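Local coordinates for protein Xaa-Pro dipeptidase (Pyrococcus horikoshii, PDB 1WY2) that probably cleaves dipeptides with a C-terminal proline and a nonpolar N-terminal residue, as a homodimeric, two-metal peptidase of the M24B family, at residues E253-G258 and D331-T336; H283-G288 and P297-Y302. One frame throughout, in Å; residues are numbered along the deposited sequence. Where two conformers were deposited one is given.

Contact 1 (E253-G258 and D331-T336)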
# COMPACT_ATOMS: atom_id res chain seq x y z
N GLU A 253 -0.20 -31.49 -5.84
CA GLU A 253 0.14 -32.64 -6.67
C GLU A 253 -0.56 -32.61 -8.03
O GLU A 253 -0.08 -33.22 -8.99
CB GLU A 253 -0.22 -33.94 -5.95
CG GLU A 253 0.56 -34.19 -4.67
CD GLU A 253 0.00 -35.34 -3.84
OE1 GLU A 253 0.58 -35.65 -2.78
OE2 GLU A 253 -1.03 -35.93 -4.25
N SER A 254 -1.69 -31.91 -8.11
CA SER A 254 -2.47 -31.81 -9.34
C SER A 254 -2.07 -30.62 -10.21
O SER A 254 -2.45 -30.55 -11.39
CB SER A 254 -3.96 -31.71 -9.01
OG SER A 254 -4.39 -32.84 -8.27
N ALA A 255 -1.33 -29.67 -9.64
CA ALA A 255 -0.90 -28.49 -10.37
C ALA A 255 0.11 -28.85 -11.46
O ALA A 255 1.19 -29.36 -11.17
CB ALA A 255 -0.30 -27.47 -9.41
N LYS A 256 -0.26 -28.58 -12.71
CA LYS A 256 0.60 -28.87 -13.85
C LYS A 256 0.07 -28.13 -15.07
O LYS A 256 -1.08 -27.69 -15.08
CB LYS A 256 0.60 -30.38 -14.13
CG LYS A 256 -0.75 -30.92 -14.57
CD LYS A 256 -0.71 -32.43 -14.74
CE LYS A 256 -2.05 -32.97 -15.23
NZ LYS A 256 -2.02 -34.45 -15.44
N PRO A 257 0.90 -27.97 -16.11
CA PRO A 257 0.46 -27.27 -17.32
C PRO A 257 -0.73 -27.98 -17.95
O PRO A 257 -0.81 -29.21 -17.92
CB PRO A 257 1.69 -27.32 -18.22
CG PRO A 257 2.83 -27.36 -17.25
CD PRO A 257 2.33 -28.34 -16.21
N GLY A 258 -1.65 -27.22 -18.53
CA GLY A 258 -2.80 -27.84 -19.18
C GLY A 258 -4.11 -27.76 -18.42
O GLY A 258 -5.17 -27.71 -19.03
N ASP A 331 1.19 -22.60 0.20
CA ASP A 331 2.53 -22.67 -0.39
C ASP A 331 2.54 -21.80 -1.64
O ASP A 331 1.50 -21.60 -2.26
CB ASP A 331 2.88 -24.09 -0.86
CG ASP A 331 3.40 -24.98 0.25
OD1 ASP A 331 4.24 -24.52 1.05
OD2 ASP A 331 2.98 -26.16 0.29
N THR A 332 3.71 -21.29 -1.99
CA THR A 332 3.86 -20.55 -3.24
C THR A 332 4.52 -21.63 -4.08
O THR A 332 5.48 -22.26 -3.63
CB THR A 332 4.82 -19.36 -3.11
OG1 THR A 332 4.20 -18.33 -2.32
CG2 THR A 332 5.16 -18.79 -4.49
N ILE A 333 3.99 -21.88 -5.28
CA ILE A 333 4.57 -22.92 -6.12
C ILE A 333 4.84 -22.44 -7.54
O ILE A 333 4.28 -21.44 -7.99
CB ILE A 333 3.65 -24.16 -6.21
CG1 ILE A 333 2.36 -23.82 -6.96
CG2 ILE A 333 3.32 -24.66 -4.80
CD1 ILE A 333 1.51 -25.04 -7.31
N LEU A 334 5.72 -23.16 -8.21
CA LEU A 334 6.09 -22.87 -9.58
C LEU A 334 5.57 -24.00 -10.46
O LEU A 334 5.73 -25.18 -10.12
CB LEU A 334 7.61 -22.78 -9.71
CG LEU A 334 8.18 -22.81 -11.13
CD1 LEU A 334 7.82 -21.53 -11.86
CD2 LEU A 334 9.68 -22.99 -11.07
N ILE A 335 4.94 -23.65 -11.58
CA ILE A 335 4.45 -24.66 -12.49
C ILE A 335 5.62 -25.06 -13.39
O ILE A 335 6.27 -24.21 -14.00
CB ILE A 335 3.28 -24.13 -13.36
CG1 ILE A 335 2.14 -23.66 -12.46
CG2 ILE A 335 2.80 -25.21 -14.32
CD1 ILE A 335 1.60 -24.74 -11.51
N THR A 336 5.91 -26.36 -13.44
CA THR A 336 7.01 -26.86 -14.25
C THR A 336 6.49 -27.55 -15.50
O THR A 336 5.29 -27.59 -15.74
CB THR A 336 7.87 -27.84 -13.44
OG1 THR A 336 7.08 -28.98 -13.07
CG2 THR A 336 8.39 -27.16 -12.17

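Contact 2 (H283-G288 and P297-Y302). With ZN (zinc ion), chain E.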
# COMPACT_ATOMS: atom_id res chain seq x y z
N HIS A 283 -13.06 -18.68 0.21
CA HIS A 283 -12.21 -17.88 -0.65
C HIS A 283 -11.63 -18.76 -1.74
O HIS A 283 -11.80 -19.98 -1.70
CB HIS A 283 -11.10 -17.17 0.15
CG HIS A 283 -10.20 -18.09 0.93
ND1 HIS A 283 -9.29 -18.93 0.32
CD2 HIS A 283 -10.06 -18.27 2.26
CE1 HIS A 283 -8.61 -19.58 1.25
NE2 HIS A 283 -9.06 -19.20 2.44
N SER A 284 -10.98 -18.15 -2.72
CA SER A 284 -10.38 -18.89 -3.82
C SER A 284 -9.23 -19.75 -3.33
O SER A 284 -8.67 -19.51 -2.25
CB SER A 284 -9.88 -17.92 -4.89
OG SER A 284 -8.91 -17.04 -4.35
N LEU A 285 -8.86 -20.75 -4.11
CA LEU A 285 -7.76 -21.64 -3.74
C LEU A 285 -6.41 -20.92 -3.74
O LEU A 285 -5.53 -21.27 -2.97
CB LEU A 285 -7.69 -22.83 -4.69
CG LEU A 285 -6.54 -23.81 -4.42
CD1 LEU A 285 -6.70 -24.42 -3.03
CD2 LEU A 285 -6.54 -24.90 -5.49
N GLY A 286 -6.26 -19.92 -4.60
CA GLY A 286 -4.99 -19.23 -4.65
C GLY A 286 -4.91 -18.06 -5.60
O GLY A 286 -5.91 -17.67 -6.21
N HIS A 287 -3.71 -17.52 -5.74
CA HIS A 287 -3.48 -16.36 -6.60
C HIS A 287 -2.05 -16.37 -7.11
O HIS A 287 -1.17 -16.99 -6.52
CB HIS A 287 -3.71 -15.08 -5.78
CG HIS A 287 -2.91 -15.02 -4.51
ND1 HIS A 287 -1.59 -14.59 -4.48
CD2 HIS A 287 -3.21 -15.40 -3.25
CE1 HIS A 287 -1.12 -14.72 -3.25
NE2 HIS A 287 -2.08 -15.21 -2.48
N GLY A 288 -1.82 -15.68 -8.23
CA GLY A 288 -0.48 -15.61 -8.76
C GLY A 288 0.35 -14.71 -7.86
O GLY A 288 -0.19 -13.90 -7.11
N PRO A 297 -2.47 -15.80 -12.28
CA PRO A 297 -3.92 -15.84 -12.46
C PRO A 297 -4.60 -16.05 -11.12
O PRO A 297 -3.96 -16.38 -10.13
CB PRO A 297 -4.10 -17.05 -13.36
CG PRO A 297 -3.10 -18.01 -12.78
CD PRO A 297 -1.87 -17.12 -12.55
N ARG A 298 -5.91 -15.83 -11.10
CA ARG A 298 -6.68 -16.07 -9.89
C ARG A 298 -7.00 -17.56 -9.95
O ARG A 298 -7.52 -18.04 -10.95
CB ARG A 298 -7.98 -15.26 -9.92
CG ARG A 298 -7.83 -13.82 -9.45
CD ARG A 298 -9.08 -13.00 -9.76
NE ARG A 298 -10.33 -13.74 -9.58
CZ ARG A 298 -10.69 -14.39 -8.47
NH1 ARG A 298 -9.90 -14.41 -7.41
NH2 ARG A 298 -11.86 -15.01 -8.42
N VAL A 299 -6.65 -18.30 -8.91
CA VAL A 299 -6.93 -19.73 -8.88
C VAL A 299 -8.26 -19.87 -8.18
O VAL A 299 -8.32 -20.07 -6.97
CB VAL A 299 -5.83 -20.50 -8.12
CG1 VAL A 299 -6.08 -22.00 -8.22
CG2 VAL A 299 -4.47 -20.15 -8.70
N SER A 300 -9.33 -19.76 -8.96
CA SER A 300 -10.68 -19.84 -8.41
C SER A 300 -11.67 -20.45 -9.39
O SER A 300 -11.32 -20.80 -10.52
CB SER A 300 -11.17 -18.44 -8.07
OG SER A 300 -11.41 -17.72 -9.27
N GLN A 301 -12.91 -20.56 -8.94
CA GLN A 301 -13.99 -21.11 -9.74
C GLN A 301 -14.39 -20.17 -10.87
O GLN A 301 -15.13 -20.56 -11.78
CB GLN A 301 -15.22 -21.37 -8.86
CG GLN A 301 -15.12 -22.60 -7.98
CD GLN A 301 -15.01 -23.88 -8.79
OE1 GLN A 301 -15.99 -24.32 -9.41
NE2 GLN A 301 -13.83 -24.50 -8.77
N TYR A 302 -13.90 -18.94 -10.84
CA TYR A 302 -14.26 -17.95 -11.85
C TYR A 302 -13.12 -17.52 -12.78
O TYR A 302 -13.17 -16.45 -13.38
CB TYR A 302 -14.84 -16.72 -11.15
CG TYR A 302 -15.85 -17.09 -10.08
CD1 TYR A 302 -17.05 -17.71 -10.41
CD2 TYR A 302 -15.58 -16.87 -8.73
CE1 TYR A 302 -17.96 -18.10 -9.43
CE2 TYR A 302 -16.47 -17.25 -7.74
CZ TYR A 302 -17.66 -17.87 -8.10
OH TYR A 302 -18.55 -18.27 -7.12
ZN ZN E . -1.83 -15.98 -0.56

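Contact 1 (E253-G258 and D331-T336)
Ala-255 meets Ile-333 and Ile-335 of the strand, and Pro-257 packs on Ile-335 alone of the two, in a contact made of apolar groups without a hydrogen bond between the segments. The methyl of Ala-255 points toward the strand and meets the tips of both isoleucines: its CB is 3.7 Å from CD1 of Ile-333 and 3.9 Å from CD1 of Ile-335. Ile-335 works with both of its branches. Its CG1 arm lies beside the backbone N (chi1 -59°) and carries CD1 to Ala-255, while CG2, anti to that N, turns to the proline ring. There the ring is met along its CG-CD side, with CG of Pro-257 3.6 Å and CD of Pro-257 3.7 Å from CG2 of Ile-335; the isoleucine and proline side chains run antiparallel alongside each other.

Ile-333 and Ile-335, two apart in a strand, present their side chains on the same face, toward the chain that leaves helix 235-254. Ala-255 is the first residue to depart from helical geometry, and the helix exit thus lies against strand 325-336 of the M24 domain, the pita-bread fold; the metal ligand Glu-330 belongs to the same strand. Strand 312-321 pairs with this strand and adds Ile-313 and Ile-315 beside Ile-333, while Leu-307 and Met-311 pack on Ile-335 and Leu-264 of helix 261-274 packs on Ala-255.

Backbone takes a smaller share. Lys-256 sits nearest Ile-335, CA to CA 5.9 Å, yet its side chain starts away from the strand and runs out fully extended; what touches is its carbonyl carbon, C of Lys-256 lying 4.1 Å from CG2 of Ile-335.

Contact 2 (H283-G288 and P297-Y302)
Val-299 lays its isopropyl group against the backbone of Gly-286, with CB of Val-299 3.4 Å from O of Gly-286, and its CG1 reaches Leu-285, 4.0 Å from CB of Leu-285. The leucine and valine side chains lie at a slant to each other, and both also touch strand 312-321, Leu-285 at Ile-315 and Val-299 at Ile-313.

Two backbone bonds tie the same residues: Gly-286 N donates to Val-299 O at 3.1 Å, and Val-299 N donates to Gly-286 O at 2.9 Å. Val-299 is opposed by two residues, Leu-285 and Gly-286, which makes a classic beta bulge. Beyond it the pairing slackens, and Gly-288 N gives only a weak bond to Pro-297 O at 2.9 Å. At the far end Ser-300 OG accepts from Tyr-302 N, an ST turn where the chain leaves the strand.

His-287 projects from the sheet face opposite the one bearing Val-299. Its ring stands between backbone N and carbonyl carbon (chi1 54°), and NE2 of His-287 binds zinc at 2.1 Å. On the other side of the ring ND1 of His-287 donates to Gly-288 O at 3.1 Å, nearly straight (167°) and close to the ring plane, although it approaches from above the carbonyl plane. This second-shell bond probably fixes the ring's rotation. Asp-223, Glu-316 and Glu-330 also bind this zinc; the short antiparallel hairpin contributes the histidine to the two-metal active site of the M24 pita-bread fold.

The two contacts belong to one M24 domain, their centres about 13 Å apart and their nearest atoms about 6 Å apart, without touching. In sequence, contact 2 falls between the two halves of contact 1. Strand 312-321 links them: its Ile-313 and Ile-315 meet side chains from both. Leu-264 of helix 261-274 touches side chains of both contacts. Contact 1 is only partly buried and joins a helix exit to a strand by aliphatic contacts, with no hydrogen bond between its segments; contact 2 is buried, holds two short strands together by backbone hydrogen bonds, and binds zinc directly. Contact 1 binds no metal; its Ile-333 side chain stays about 11 Å from a zinc.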